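Local coordinates for protein type II restriction enzyme AgeI (Thalassobius gelatinovorus, PDB 5DWA) that recognises the double-stranded DNA sequence 5'-ACCGGT-3' and cleaves it after the first A, as a type II restriction endonuclease of the PD-(D/E)XK kind, at residues R103-L108 and G112-A117; Y227-G232 and S245-T250; G150-D155 and E188-V193; R2-F7 and V12-L17. All coordinates share one frame; numbering follows the deposited sequence.

Contacts 1 and 3 are partly buried and reach the same mixed sheet. A salt bridge between Arg114 of contact 1 and Asp155 of contact 3 joins them directly. Contact 1 combines leucine and isoleucine packing with an asparagine that pairs with backbone. Contact 3 rests on one arginine that binds a carbonyl just past helix 178-187. Contact 2 is a small surface contact, a single carboxylate-hydroxyl bond near strand 257-259. Contact 4 belongs to a separate two-stranded hairpin, on the opposite side of the chain's centre from contacts 1 and 3. It has a buried apolar face and a largely polar exposed one.

Contact 1 (R103-L108 and G112-A117); sequences RYNPVL and GIRLTA
Asn105 turns its side-chain amide to the backbone of Leu115 and pairs with both polar atoms of that residue. Leu115 N donates to Asn105 OD1 at 2.7 Å, and Asn105 ND2 donates to Leu115 O at 3.0 Å. Both bonds are fairly straight, and each acceptor is met on a lone pair in its carbonyl plane. Chi1 of Asn105 lies at -94°, away from a staggered value, while chi2 is near zero. This pose brings the amide across to the Leu115 backbone, and the two bonds hold it from turning.

Leu108 packs its branched end against Leu115 and Ile113. Its CG stands beside the backbone N, with chi1 -70°, which carries CD1 to 3.8 Å from Leu115 CG. Both methyls also approach Ile113 CG2. Leu115 CD1 also reaches Tyr104, touching CB rather than the ring. The Tyr104 ring leads away, and its hydroxyl bonds to Asp267 and Tyr240.

The helix ends in a Schellman motif. Gly112, with positive phi, is the C' residue, and Ile113 N donates to Leu108 O at 3.0 Å from above the carbonyl plane. A water donates to both Asn105 O and Ile113 O, bridging the last turn to the start of the strand.

The chain thus reverses tightly from helix 84-109 into strand 113-117, the edge strand of the mixed sheet within this chain. The axes of the two short segments run nearly antiparallel, at 161°. Strand 143-148 pairs with strand 113-117, and its Ile145 touches both Ile113 and Leu115. Helix 268-277 packs against Leu108 through Thr270 and Leu273.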
loop_
_atom_site.group_PDB
_atom_site.type_symbol
_atom_site.label_atom_id
_atom_site.label_comp_id
_atom_site.label_asym_id
_atom_site.label_seq_id
_atom_site.Cartn_x
_atom_site.Cartn_y
_atom_site.Cartn_z
ATOM N N ARG A 103 16.311 5.970 -19.685
ATOM C CA ARG A 103 15.958 7.124 -20.507
ATOM C C ARG A 103 16.810 8.346 -20.184
ATOM O O ARG A 103 17.235 9.064 -21.091
ATOM C CB ARG A 103 14.474 7.471 -20.346
ATOM C CG ARG A 103 14.002 8.646 -21.202
ATOM C CD ARG A 103 13.927 9.928 -20.383
ATOM N NE ARG A 103 13.421 11.073 -21.139
ATOM C CZ ARG A 103 14.189 11.993 -21.713
ATOM N NH1 ARG A 103 15.511 11.904 -21.632
ATOM N NH2 ARG A 103 13.638 13.003 -22.373
ATOM N N TYR A 104 17.047 8.591 -18.897
ATOM C CA TYR A 104 17.698 9.827 -18.493
ATOM C C TYR A 104 19.211 9.807 -18.359
ATOM O O TYR A 104 19.830 10.849 -18.533
ATOM C CB TYR A 104 17.084 10.300 -17.179
ATOM C CG TYR A 104 15.753 10.964 -17.397
ATOM C CD1 TYR A 104 15.660 12.111 -18.168
ATOM C CD2 TYR A 104 14.587 10.445 -16.847
ATOM C CE1 TYR A 104 14.448 12.738 -18.384
ATOM C CE2 TYR A 104 13.369 11.070 -17.053
ATOM C CZ TYR A 104 13.306 12.217 -17.822
ATOM O OH TYR A 104 12.103 12.851 -18.036
ATOM N N ASN A 105 19.814 8.666 -18.045
ATOM C CA ASN A 105 21.259 8.674 -17.828
ATOM C C ASN A 105 22.094 9.146 -19.024
ATOM O O ASN A 105 23.072 9.853 -18.815
ATOM C CB ASN A 105 21.746 7.302 -17.358
ATOM C CG ASN A 105 21.804 7.216 -15.839
ATOM O OD1 ASN A 105 21.494 8.184 -15.159
ATOM N ND2 ASN A 105 22.201 6.070 -15.308
ATOM N N PRO A 106 21.716 8.782 -20.268
ATOM C CA PRO A 106 22.525 9.310 -21.377
ATOM C C PRO A 106 22.563 10.843 -21.440
ATOM O O PRO A 106 23.628 11.422 -21.663
ATOM C CB PRO A 106 21.833 8.732 -22.615
ATOM C CG PRO A 106 21.203 7.475 -22.135
ATOM C CD PRO A 106 20.741 7.777 -20.733
ATOM N N VAL A 107 21.421 11.489 -21.238
ATOM C CA VAL A 107 21.345 12.940 -21.307
ATOM C C VAL A 107 21.997 13.586 -20.090
ATOM O O VAL A 107 22.688 14.598 -20.202
ATOM C CB VAL A 107 19.878 13.405 -21.434
ATOM C CG1 VAL A 107 19.779 14.923 -21.375
ATOM C CG2 VAL A 107 19.278 12.873 -22.726
ATOM N N LEU A 108 21.797 12.986 -18.923
ATOM C CA LEU A 108 22.346 13.532 -17.691
ATOM C C LEU A 108 23.872 13.393 -17.623
ATOM O O LEU A 108 24.542 14.220 -17.004
ATOM C CB LEU A 108 21.692 12.860 -16.486
ATOM C CG LEU A 108 20.232 13.243 -16.268
ATOM C CD1 LEU A 108 19.651 12.407 -15.150
ATOM C CD2 LEU A 108 20.129 14.730 -15.956
ATOM N N GLY A 112 27.430 15.475 -16.002
ATOM C CA GLY A 112 28.017 14.808 -14.851
ATOM C C GLY A 112 27.016 14.321 -13.817
ATOM O O GLY A 112 27.357 14.127 -12.648
ATOM N N ILE A 113 25.777 14.113 -14.247
ATOM C CA ILE A 113 24.719 13.661 -13.356
ATOM C C ILE A 113 24.361 12.227 -13.705
ATOM O O ILE A 113 24.358 11.849 -14.878
ATOM C CB ILE A 113 23.484 14.576 -13.445
ATOM C CG1 ILE A 113 23.863 16.005 -13.061
ATOM C CG2 ILE A 113 22.346 14.079 -12.542
ATOM C CD1 ILE A 113 22.887 17.043 -13.564
ATOM N N ARG A 114 24.077 11.422 -12.684
ATOM C CA ARG A 114 23.826 10.005 -12.879
ATOM C C ARG A 114 22.766 9.479 -11.931
ATOM O O ARG A 114 22.798 9.777 -10.738
ATOM C CB ARG A 114 25.121 9.207 -12.699
ATOM C CG ARG A 114 24.979 7.718 -13.011
ATOM C CD ARG A 114 26.298 6.984 -12.799
ATOM N NE ARG A 114 26.729 7.017 -11.405
ATOM C CZ ARG A 114 27.956 6.705 -10.999
ATOM N NH1 ARG A 114 28.872 6.335 -11.886
ATOM N NH2 ARG A 114 28.266 6.752 -9.710
ATOM N N LEU A 115 21.827 8.716 -12.483
ATOM C CA LEU A 115 20.807 8.018 -11.712
ATOM C C LEU A 115 21.168 6.549 -11.510
ATOM O O LEU A 115 21.714 5.902 -12.400
ATOM C CB LEU A 115 19.457 8.101 -12.428
ATOM C CG LEU A 115 18.948 9.486 -12.841
ATOM C CD1 LEU A 115 17.597 9.360 -13.513
ATOM C CD2 LEU A 115 18.866 10.451 -11.656
ATOM N N THR A 116 20.799 6.010 -10.356
ATOM C CA THR A 116 21.009 4.607 -10.061
ATOM C C THR A 116 19.800 4.052 -9.311
ATOM O O THR A 116 19.452 4.558 -8.243
ATOM C CB THR A 116 22.269 4.393 -9.212
ATOM O OG1 THR A 116 23.403 4.963 -9.880
ATOM C CG2 THR A 116 22.506 2.909 -8.980
ATOM N N ALA A 117 19.155 3.031 -9.867
ATOM C CA ALA A 117 18.016 2.391 -9.190
ATOM C C ALA A 117 18.514 1.626 -7.973
ATOM O O ALA A 117 19.511 0.902 -8.053
ATOM C CB ALA A 117 17.263 1.468 -10.142
HETATM O O HOH W 1 24.290 9.509 -16.379
#

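Contact 2 (Y227-G232 and S245-T250); sequences YIEGHG and SPSNAT
Ser247 donates its hydroxyl to the carboxylate of Glu229, and this is the one direct side-chain bond between the segments. The distance from Ser247 OG to Glu229 OE2 is 2.5 Å, which is short. The hydroxyl meets OE2 on the anti side, 29° out of the carboxylate plane. Ser247 CB comes close to the same oxygen, at 3.3 Å. The Glu229 chain runs extended beyond CG (chi2 -176°) and carries the carboxylate across to the loop.

A water makes a second, looser link. It accepts from Asn248 N at 2.9 Å and gives a weak bond to Glu229 OE1. The two carboxylate oxygens therefore face neighbouring residues of the same loop, one directly and one through solvent.

Segment 227-232 takes in the C-terminal part of helix 223-230, with a wider pi-type turn at 227-230, and the turn after it. The second segment lies in the loop between strands 236-239 and 257-259 of the mixed sheet. The contact thus ties a helix end to the loop that leads into strand 257-259.

Further out, Arg225 forms a salt bridge with Glu229 OE2, a charge expected to favour the ionised carboxylate, and also bonds to Ser245 O, so it spans both segments. Ser247 is held from the strand side, where its OG has a second bond with Ile257 N. Ser253 bonds to Ile228 O and holds the helix end from the same connecting loop.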
loop_
_atom_site.group_PDB
_atom_site.type_symbol
_atom_site.label_atom_id
_atom_site.label_comp_id
_atom_site.label_asym_id
_atom_site.label_seq_id
_atom_site.Cartn_x
_atom_site.Cartn_y
_atom_site.Cartn_z
ATOM N N TYR A 227 -0.339 17.750 -1.095
ATOM C CA TYR A 227 0.947 17.320 -0.537
ATOM C C TYR A 227 2.091 18.115 -1.155
ATOM O O TYR A 227 3.025 18.537 -0.468
ATOM C CB TYR A 227 1.202 15.825 -0.787
ATOM C CG TYR A 227 0.235 14.848 -0.147
ATOM C CD1 TYR A 227 -0.453 15.159 1.018
ATOM C CD2 TYR A 227 0.023 13.596 -0.717
ATOM C CE1 TYR A 227 -1.331 14.252 1.595
ATOM C CE2 TYR A 227 -0.852 12.687 -0.151
ATOM C CZ TYR A 227 -1.525 13.019 1.005
ATOM O OH TYR A 227 -2.399 12.115 1.571
ATOM N N ILE A 228 2.014 18.293 -2.471
ATOM C CA ILE A 228 3.061 18.942 -3.239
ATOM C C ILE A 228 2.971 20.464 -3.213
ATOM O O ILE A 228 3.905 21.149 -2.779
ATOM C CB ILE A 228 3.019 18.469 -4.704
ATOM C CG1 ILE A 228 3.252 16.959 -4.771
ATOM C CG2 ILE A 228 4.045 19.211 -5.548
ATOM C CD1 ILE A 228 2.635 16.290 -5.996
ATOM N N GLU A 229 1.843 20.989 -3.676
ATOM C CA GLU A 229 1.685 22.426 -3.849
ATOM C C GLU A 229 1.408 23.146 -2.535
ATOM O O GLU A 229 1.745 24.316 -2.382
ATOM C CB GLU A 229 0.560 22.713 -4.851
ATOM C CG GLU A 229 0.833 22.151 -6.245
ATOM C CD GLU A 229 -0.235 22.530 -7.249
ATOM O OE1 GLU A 229 -1.292 23.049 -6.831
ATOM O OE2 GLU A 229 -0.014 22.315 -8.456
ATOM N N GLY A 230 0.797 22.446 -1.586
ATOM C CA GLY A 230 0.439 23.068 -0.323
ATOM C C GLY A 230 1.475 22.834 0.755
ATOM O O GLY A 230 2.025 23.780 1.317
ATOM N N HIS A 231 1.751 21.563 1.034
ATOM C CA HIS A 231 2.653 21.187 2.116
ATOM C C HIS A 231 4.131 21.193 1.709
ATOM O O HIS A 231 5.013 21.241 2.566
ATOM C CB HIS A 231 2.281 19.804 2.654
ATOM C CG HIS A 231 0.922 19.742 3.278
ATOM N ND1 HIS A 231 0.275 18.553 3.537
ATOM C CD2 HIS A 231 0.088 20.723 3.699
ATOM C CE1 HIS A 231 -0.899 18.803 4.088
ATOM N NE2 HIS A 231 -1.037 20.113 4.197
ATOM N N GLY A 232 4.397 21.140 0.406
ATOM C CA GLY A 232 5.765 21.117 -0.094
ATOM C C GLY A 232 6.531 19.863 0.284
ATOM O O GLY A 232 7.709 19.928 0.645
ATOM N N SER A 245 -2.617 17.967 -14.780
ATOM C CA SER A 245 -2.585 19.420 -14.835
ATOM C C SER A 245 -1.328 19.928 -14.150
ATOM O O SER A 245 -1.078 19.599 -12.995
ATOM C CB SER A 245 -3.824 20.025 -14.178
ATOM O OG SER A 245 -4.993 19.661 -14.888
ATOM N N PRO A 246 -0.530 20.726 -14.868
ATOM C CA PRO A 246 0.656 21.304 -14.236
ATOM C C PRO A 246 0.280 22.341 -13.192
ATOM O O PRO A 246 -0.838 22.856 -13.180
ATOM C CB PRO A 246 1.404 21.949 -15.406
ATOM C CG PRO A 246 0.359 22.180 -16.445
ATOM C CD PRO A 246 -0.606 21.047 -16.303
ATOM N N SER A 247 1.223 22.630 -12.306
ATOM C CA SER A 247 1.047 23.690 -11.332
ATOM C C SER A 247 0.919 25.042 -12.023
ATOM O O SER A 247 1.474 25.246 -13.101
ATOM C CB SER A 247 2.226 23.712 -10.362
ATOM O OG SER A 247 2.248 22.545 -9.566
ATOM N N ASN A 248 0.192 25.960 -11.393
ATOM C CA ASN A 248 0.225 27.357 -11.806
ATOM C C ASN A 248 1.625 27.931 -11.584
ATOM O O ASN A 248 2.490 27.268 -11.008
ATOM C CB ASN A 248 -0.818 28.176 -11.040
ATOM C CG ASN A 248 -2.240 27.759 -11.363
ATOM O OD1 ASN A 248 -2.539 27.342 -12.480
ATOM N ND2 ASN A 248 -3.125 27.873 -10.381
ATOM N N ALA A 249 1.842 29.167 -12.026
ATOM C CA ALA A 249 3.157 29.797 -11.929
ATOM C C ALA A 249 3.644 29.885 -10.483
ATOM O O ALA A 249 4.841 29.795 -10.214
ATOM C CB ALA A 249 3.125 31.180 -12.558
ATOM N N THR A 250 2.711 30.061 -9.556
ATOM C CA THR A 250 3.052 30.098 -8.143
ATOM C C THR A 250 2.225 29.090 -7.360
ATOM O O THR A 250 1.049 28.867 -7.651
ATOM C CB THR A 250 2.835 31.500 -7.534
ATOM O OG1 THR A 250 1.431 31.780 -7.463
ATOM C CG2 THR A 250 3.529 32.568 -8.373
HETATM O O HOH W 2 -1.102 25.294 -8.893
#

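Contact 3 (G150-D155 and E188-V193); sequences GGRSPD and EGLLSV
Arg152 points the end of its guanidinium at the carbonyl oxygen of Glu188 and grips it with two nitrogens. NH2 donates to Glu188 O at 2.6 Å, and NH1 donates to the same atom at 2.9 Å. The oxygen lies only 3° out of the guanidinium plane. It is therefore met edge-on, by two N-H groups that converge on it. The NH2 donor lies nearly along the C=O axis, and its bond is the straighter of the two, with an N-H...O angle of 151°.

Leu190 takes the perpendicular direction. Its CD2 methyl sits over the centre of one guanidinium face, 3.6 Å from Arg152 CZ. The edge of the cation thus meets a polar atom, while one flat side rests on a buried leucine. A bend at chi3 (77°) turns the end of the arginine chain into this position.

Glu188 is the residue just after helix 178-187. Gly189, with positive phi, is the C' residue of a Schellman motif there. Leu190 N bonds back to Met185 O, and the chain then enters strand 191-196. A cation is well placed at this helix C-terminus, where it would be expected to suit the dipole.

Arg152 itself lies in the loop between strands 143-148 and 159-168. Its NH1 has another bond, to Met130 O, which further fixes the guanidinium. The Glu188 carboxylate has its own partner, a salt bridge with Arg135.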
loop_
_atom_site.group_PDB
_atom_site.type_symbol
_atom_site.label_atom_id
_atom_site.label_comp_id
_atom_site.label_asym_id
_atom_site.label_seq_id
_atom_site.Cartn_x
_atom_site.Cartn_y
_atom_site.Cartn_z
ATOM N N GLY A 150 30.368 16.735 -7.098
ATOM C CA GLY A 150 29.418 17.362 -6.199
ATOM C C GLY A 150 28.873 16.377 -5.185
ATOM O O GLY A 150 29.327 15.238 -5.116
ATOM N N GLY A 151 27.907 16.822 -4.390
ATOM C CA GLY A 151 27.227 15.944 -3.460
ATOM C C GLY A 151 28.063 15.483 -2.290
ATOM O O GLY A 151 29.117 16.057 -1.998
ATOM N N ARG A 152 27.595 14.446 -1.610
ATOM C CA ARG A 152 28.294 13.956 -0.431
ATOM C C ARG A 152 28.765 12.517 -0.621
ATOM O O ARG A 152 28.213 11.767 -1.430
ATOM C CB ARG A 152 27.404 14.087 0.811
ATOM C CG ARG A 152 26.058 13.421 0.682
ATOM C CD ARG A 152 25.059 13.901 1.736
ATOM N NE ARG A 152 24.513 15.221 1.422
ATOM C CZ ARG A 152 23.494 15.786 2.064
ATOM N NH1 ARG A 152 22.893 15.151 3.064
ATOM N NH2 ARG A 152 23.069 16.989 1.701
ATOM N N SER A 153 29.820 12.154 0.105
ATOM C CA SER A 153 30.424 10.824 0.023
ATOM C C SER A 153 30.710 10.332 -1.399
ATOM O O SER A 153 30.208 9.286 -1.802
ATOM C CB SER A 153 29.531 9.807 0.736
ATOM O OG SER A 153 29.411 10.130 2.110
ATOM N N PRO A 154 31.544 11.068 -2.157
ATOM C CA PRO A 154 31.813 10.672 -3.549
ATOM C C PRO A 154 32.370 9.252 -3.676
ATOM O O PRO A 154 33.146 8.826 -2.814
ATOM C CB PRO A 154 32.847 11.707 -4.015
ATOM C CG PRO A 154 33.447 12.254 -2.750
ATOM C CD PRO A 154 32.338 12.239 -1.746
ATOM N N ASP A 155 31.965 8.519 -4.713
ATOM C CA ASP A 155 32.485 7.171 -4.916
ATOM C C ASP A 155 33.851 7.236 -5.596
ATOM O O ASP A 155 34.440 8.312 -5.701
ATOM C CB ASP A 155 31.504 6.291 -5.721
ATOM C CG ASP A 155 31.239 6.804 -7.139
ATOM O OD1 ASP A 155 31.988 7.660 -7.657
ATOM O OD2 ASP A 155 30.260 6.320 -7.749
ATOM N N GLU A 188 17.863 17.321 5.029
ATOM C CA GLU A 188 19.307 17.108 4.969
ATOM C C GLU A 188 19.907 17.701 3.702
ATOM O O GLU A 188 21.007 17.329 3.289
ATOM C CB GLU A 188 19.635 15.613 5.064
ATOM C CG GLU A 188 19.160 14.953 6.356
ATOM C CD GLU A 188 19.740 15.598 7.608
ATOM O OE1 GLU A 188 20.847 16.170 7.541
ATOM O OE2 GLU A 188 19.084 15.528 8.669
ATOM N N GLY A 189 19.178 18.626 3.085
ATOM C CA GLY A 189 19.680 19.333 1.922
ATOM C C GLY A 189 19.783 18.492 0.665
ATOM O O GLY A 189 20.558 18.809 -0.232
ATOM N N LEU A 190 18.998 17.421 0.596
ATOM C CA LEU A 190 18.987 16.583 -0.595
ATOM C C LEU A 190 17.797 16.901 -1.497
ATOM O O LEU A 190 16.734 17.295 -1.019
ATOM C CB LEU A 190 18.946 15.106 -0.202
ATOM C CG LEU A 190 20.151 14.561 0.567
ATOM C CD1 LEU A 190 19.781 13.276 1.291
ATOM C CD2 LEU A 190 21.316 14.307 -0.378
ATOM N N LEU A 191 17.976 16.737 -2.802
ATOM C CA LEU A 191 16.833 16.797 -3.708
ATOM C C LEU A 191 15.956 15.576 -3.471
ATOM O O LEU A 191 16.460 14.462 -3.321
ATOM C CB LEU A 191 17.287 16.859 -5.167
ATOM C CG LEU A 191 17.947 18.156 -5.628
ATOM C CD1 LEU A 191 18.356 18.046 -7.081
ATOM C CD2 LEU A 191 16.997 19.319 -5.422
ATOM N N SER A 192 14.647 15.795 -3.415
ATOM C CA SER A 192 13.702 14.693 -3.260
ATOM C C SER A 192 12.592 14.848 -4.288
ATOM O O SER A 192 11.646 15.610 -4.089
ATOM C CB SER A 192 13.133 14.659 -1.843
ATOM O OG SER A 192 12.207 13.596 -1.691
ATOM N N VAL A 193 12.721 14.128 -5.399
ATOM C CA VAL A 193 11.830 14.320 -6.535
ATOM C C VAL A 193 10.780 13.222 -6.576
ATOM O O VAL A 193 11.093 12.056 -6.352
ATOM C CB VAL A 193 12.637 14.341 -7.847
ATOM C CG1 VAL A 193 11.732 14.489 -9.056
ATOM C CG2 VAL A 193 13.668 15.484 -7.811
#

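Contact 4 (R2-F7 and V12-L17); sequences RLDLDF and VAHVML
His14 and Asp4 meet because both side chains leave their strands with CG beside the backbone N (chi1 -52° and -56°). These turns bring His14 ND1 to Asp4 OD1 at 2.8 Å. ND1 donates, and the oxygen lies in the imidazole plane, on its edge. The carboxylate plane stands perpendicular to the ring. OD1 is met on its anti side, out of the carboxylate plane, and the bond is bent.

Arg2, two residues earlier on the same strand, bends its chain at chi3 (79°), and NE forms a salt bridge with Asp4 OD1 at 3.0 Å. NE meets the syn lone pair of OD1, which lies tilted from the guanidinium plane. His14 ND1 sits over the rim of one guanidinium face, 3.3 Å from Arg2 NE, without a hydrogen bond; the planes are well inclined.

The strands form an antiparallel hairpin. Leu3 pairs with Val15 and Leu5 with Ala13 as hydrogen-bonded pairs; Leu5 N to Ala13 O is 2.7 Å. The side chains of these residues share the other, buried face. There Leu3 CB touches Val15 CG1 at 3.9 Å, and Leu3 CD1 meets Leu17 CD2 at 3.8 Å. His69 of helix 63-78 touches Leu3 and Val15.

The hairpin is therefore two-faced, apolar inside and largely polar on the exposed side. There one carboxylate oxygen accepts from both arginine and histidine, and probably holds them side by side.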
loop_
_atom_site.group_PDB
_atom_site.type_symbol
_atom_site.label_atom_id
_atom_site.label_comp_id
_atom_site.label_asym_id
_atom_site.label_seq_id
_atom_site.Cartn_x
_atom_site.Cartn_y
_atom_site.Cartn_z
ATOM N N ARG A 2 -8.701 3.041 -31.699
ATOM C CA ARG A 2 -9.610 2.513 -30.696
ATOM C C ARG A 2 -9.038 1.212 -30.157
ATOM O O ARG A 2 -8.819 0.262 -30.907
ATOM C CB ARG A 2 -11.011 2.281 -31.263
ATOM C CG ARG A 2 -12.023 1.891 -30.194
ATOM C CD ARG A 2 -13.316 1.366 -30.784
ATOM N NE ARG A 2 -13.179 -0.024 -31.203
ATOM C CZ ARG A 2 -14.107 -0.696 -31.874
ATOM N NH1 ARG A 2 -15.245 -0.104 -32.213
ATOM N NH2 ARG A 2 -13.893 -1.960 -32.208
ATOM N N LEU A 3 -8.786 1.178 -28.854
ATOM C CA LEU A 3 -8.303 -0.033 -28.206
ATOM C C LEU A 3 -9.451 -0.932 -27.789
ATOM O O LEU A 3 -10.427 -0.469 -27.208
ATOM C CB LEU A 3 -7.458 0.318 -26.981
ATOM C CG LEU A 3 -5.945 0.202 -27.128
ATOM C CD1 LEU A 3 -5.275 0.561 -25.810
ATOM C CD2 LEU A 3 -5.554 -1.197 -27.565
ATOM N N ASP A 4 -9.328 -2.220 -28.085
ATOM C CA ASP A 4 -10.309 -3.197 -27.638
ATOM C C ASP A 4 -9.723 -3.986 -26.480
ATOM O O ASP A 4 -8.720 -4.683 -26.632
ATOM C CB ASP A 4 -10.709 -4.129 -28.782
ATOM C CG ASP A 4 -11.228 -3.376 -29.985
ATOM O OD1 ASP A 4 -11.862 -2.317 -29.796
ATOM O OD2 ASP A 4 -10.994 -3.839 -31.123
ATOM N N LEU A 5 -10.343 -3.867 -25.314
ATOM C CA LEU A 5 -9.798 -4.480 -24.111
ATOM C C LEU A 5 -10.622 -5.672 -23.672
ATOM O O LEU A 5 -11.824 -5.556 -23.444
ATOM C CB LEU A 5 -9.720 -3.456 -22.979
ATOM C CG LEU A 5 -8.980 -2.158 -23.311
ATOM C CD1 LEU A 5 -8.911 -1.262 -22.085
ATOM C CD2 LEU A 5 -7.598 -2.439 -23.883
ATOM N N ASP A 6 -9.963 -6.818 -23.552
ATOM C CA ASP A 6 -10.620 -8.032 -23.094
ATOM C C ASP A 6 -10.676 -8.046 -21.574
ATOM O O ASP A 6 -9.654 -8.217 -20.909
ATOM C CB ASP A 6 -9.886 -9.268 -23.612
ATOM C CG ASP A 6 -10.774 -10.500 -23.670
ATOM O OD1 ASP A 6 -11.691 -10.630 -22.831
ATOM O OD2 ASP A 6 -10.552 -11.339 -24.568
ATOM N N PHE A 7 -11.872 -7.861 -21.027
ATOM C CA PHE A 7 -12.064 -7.934 -19.584
ATOM C C PHE A 7 -12.444 -9.354 -19.176
ATOM O O PHE A 7 -12.792 -9.603 -18.023
ATOM C CB PHE A 7 -13.138 -6.936 -19.119
ATOM C CG PHE A 7 -12.628 -5.528 -18.931
ATOM C CD1 PHE A 7 -13.321 -4.624 -18.138
ATOM C CD2 PHE A 7 -11.457 -5.110 -19.544
ATOM C CE1 PHE A 7 -12.855 -3.337 -17.961
ATOM C CE2 PHE A 7 -10.985 -3.820 -19.368
ATOM C CZ PHE A 7 -11.687 -2.935 -18.575
ATOM N N VAL A 12 -16.042 -7.028 -23.301
ATOM C CA VAL A 12 -15.094 -6.200 -24.027
ATOM C C VAL A 12 -15.343 -4.740 -23.681
ATOM O O VAL A 12 -16.485 -4.321 -23.530
ATOM C CB VAL A 12 -15.221 -6.388 -25.551
ATOM C CG1 VAL A 12 -14.050 -5.733 -26.274
ATOM C CG2 VAL A 12 -15.312 -7.869 -25.901
ATOM N N ALA A 13 -14.282 -3.961 -23.539
ATOM C CA ALA A 13 -14.475 -2.524 -23.441
ATOM C C ALA A 13 -13.547 -1.817 -24.409
ATOM O O ALA A 13 -12.665 -2.432 -25.002
ATOM C CB ALA A 13 -14.252 -2.042 -22.038
ATOM N N HIS A 14 -13.762 -0.518 -24.571
ATOM C CA HIS A 14 -13.026 0.259 -25.546
ATOM C C HIS A 14 -12.508 1.508 -24.879
ATOM O O HIS A 14 -13.120 2.026 -23.945
ATOM C CB HIS A 14 -13.910 0.611 -26.742
ATOM C CG HIS A 14 -14.598 -0.574 -27.339
ATOM N ND1 HIS A 14 -14.000 -1.383 -28.281
ATOM C CD2 HIS A 14 -15.822 -1.104 -27.108
ATOM C CE1 HIS A 14 -14.832 -2.355 -28.613
ATOM N NE2 HIS A 14 -15.943 -2.208 -27.915
ATOM N N VAL A 15 -11.361 1.968 -25.348
ATOM C CA VAL A 15 -10.823 3.242 -24.911
ATOM C C VAL A 15 -9.997 3.778 -26.073
ATOM O O VAL A 15 -9.401 3.007 -26.827
ATOM C CB VAL A 15 -9.974 3.109 -23.613
ATOM C CG1 VAL A 15 -8.707 2.309 -23.871
ATOM C CG2 VAL A 15 -9.638 4.488 -23.041
ATOM N N MET A 16 -9.972 5.094 -26.243
ATOM C CA MET A 16 -9.188 5.676 -27.326
ATOM C C MET A 16 -7.737 5.883 -26.907
ATOM O O MET A 16 -7.458 6.434 -25.843
ATOM C CB MET A 16 -9.803 6.998 -27.786
ATOM C CG MET A 16 -11.202 6.849 -28.365
ATOM S SD MET A 16 -11.252 5.741 -29.789
ATOM C CE MET A 16 -10.151 6.600 -30.909
ATOM N N LEU A 17 -6.826 5.424 -27.758
ATOM C CA LEU A 17 -5.397 5.532 -27.529
ATOM C C LEU A 17 -4.818 6.475 -28.577
ATOM O O LEU A 17 -4.455 6.054 -29.683
ATOM C CB LEU A 17 -4.734 4.156 -27.588
ATOM C CG LEU A 17 -3.235 4.097 -27.306
ATOM C CD1 LEU A 17 -2.961 4.490 -25.855
ATOM C CD2 LEU A 17 -2.681 2.711 -27.619
#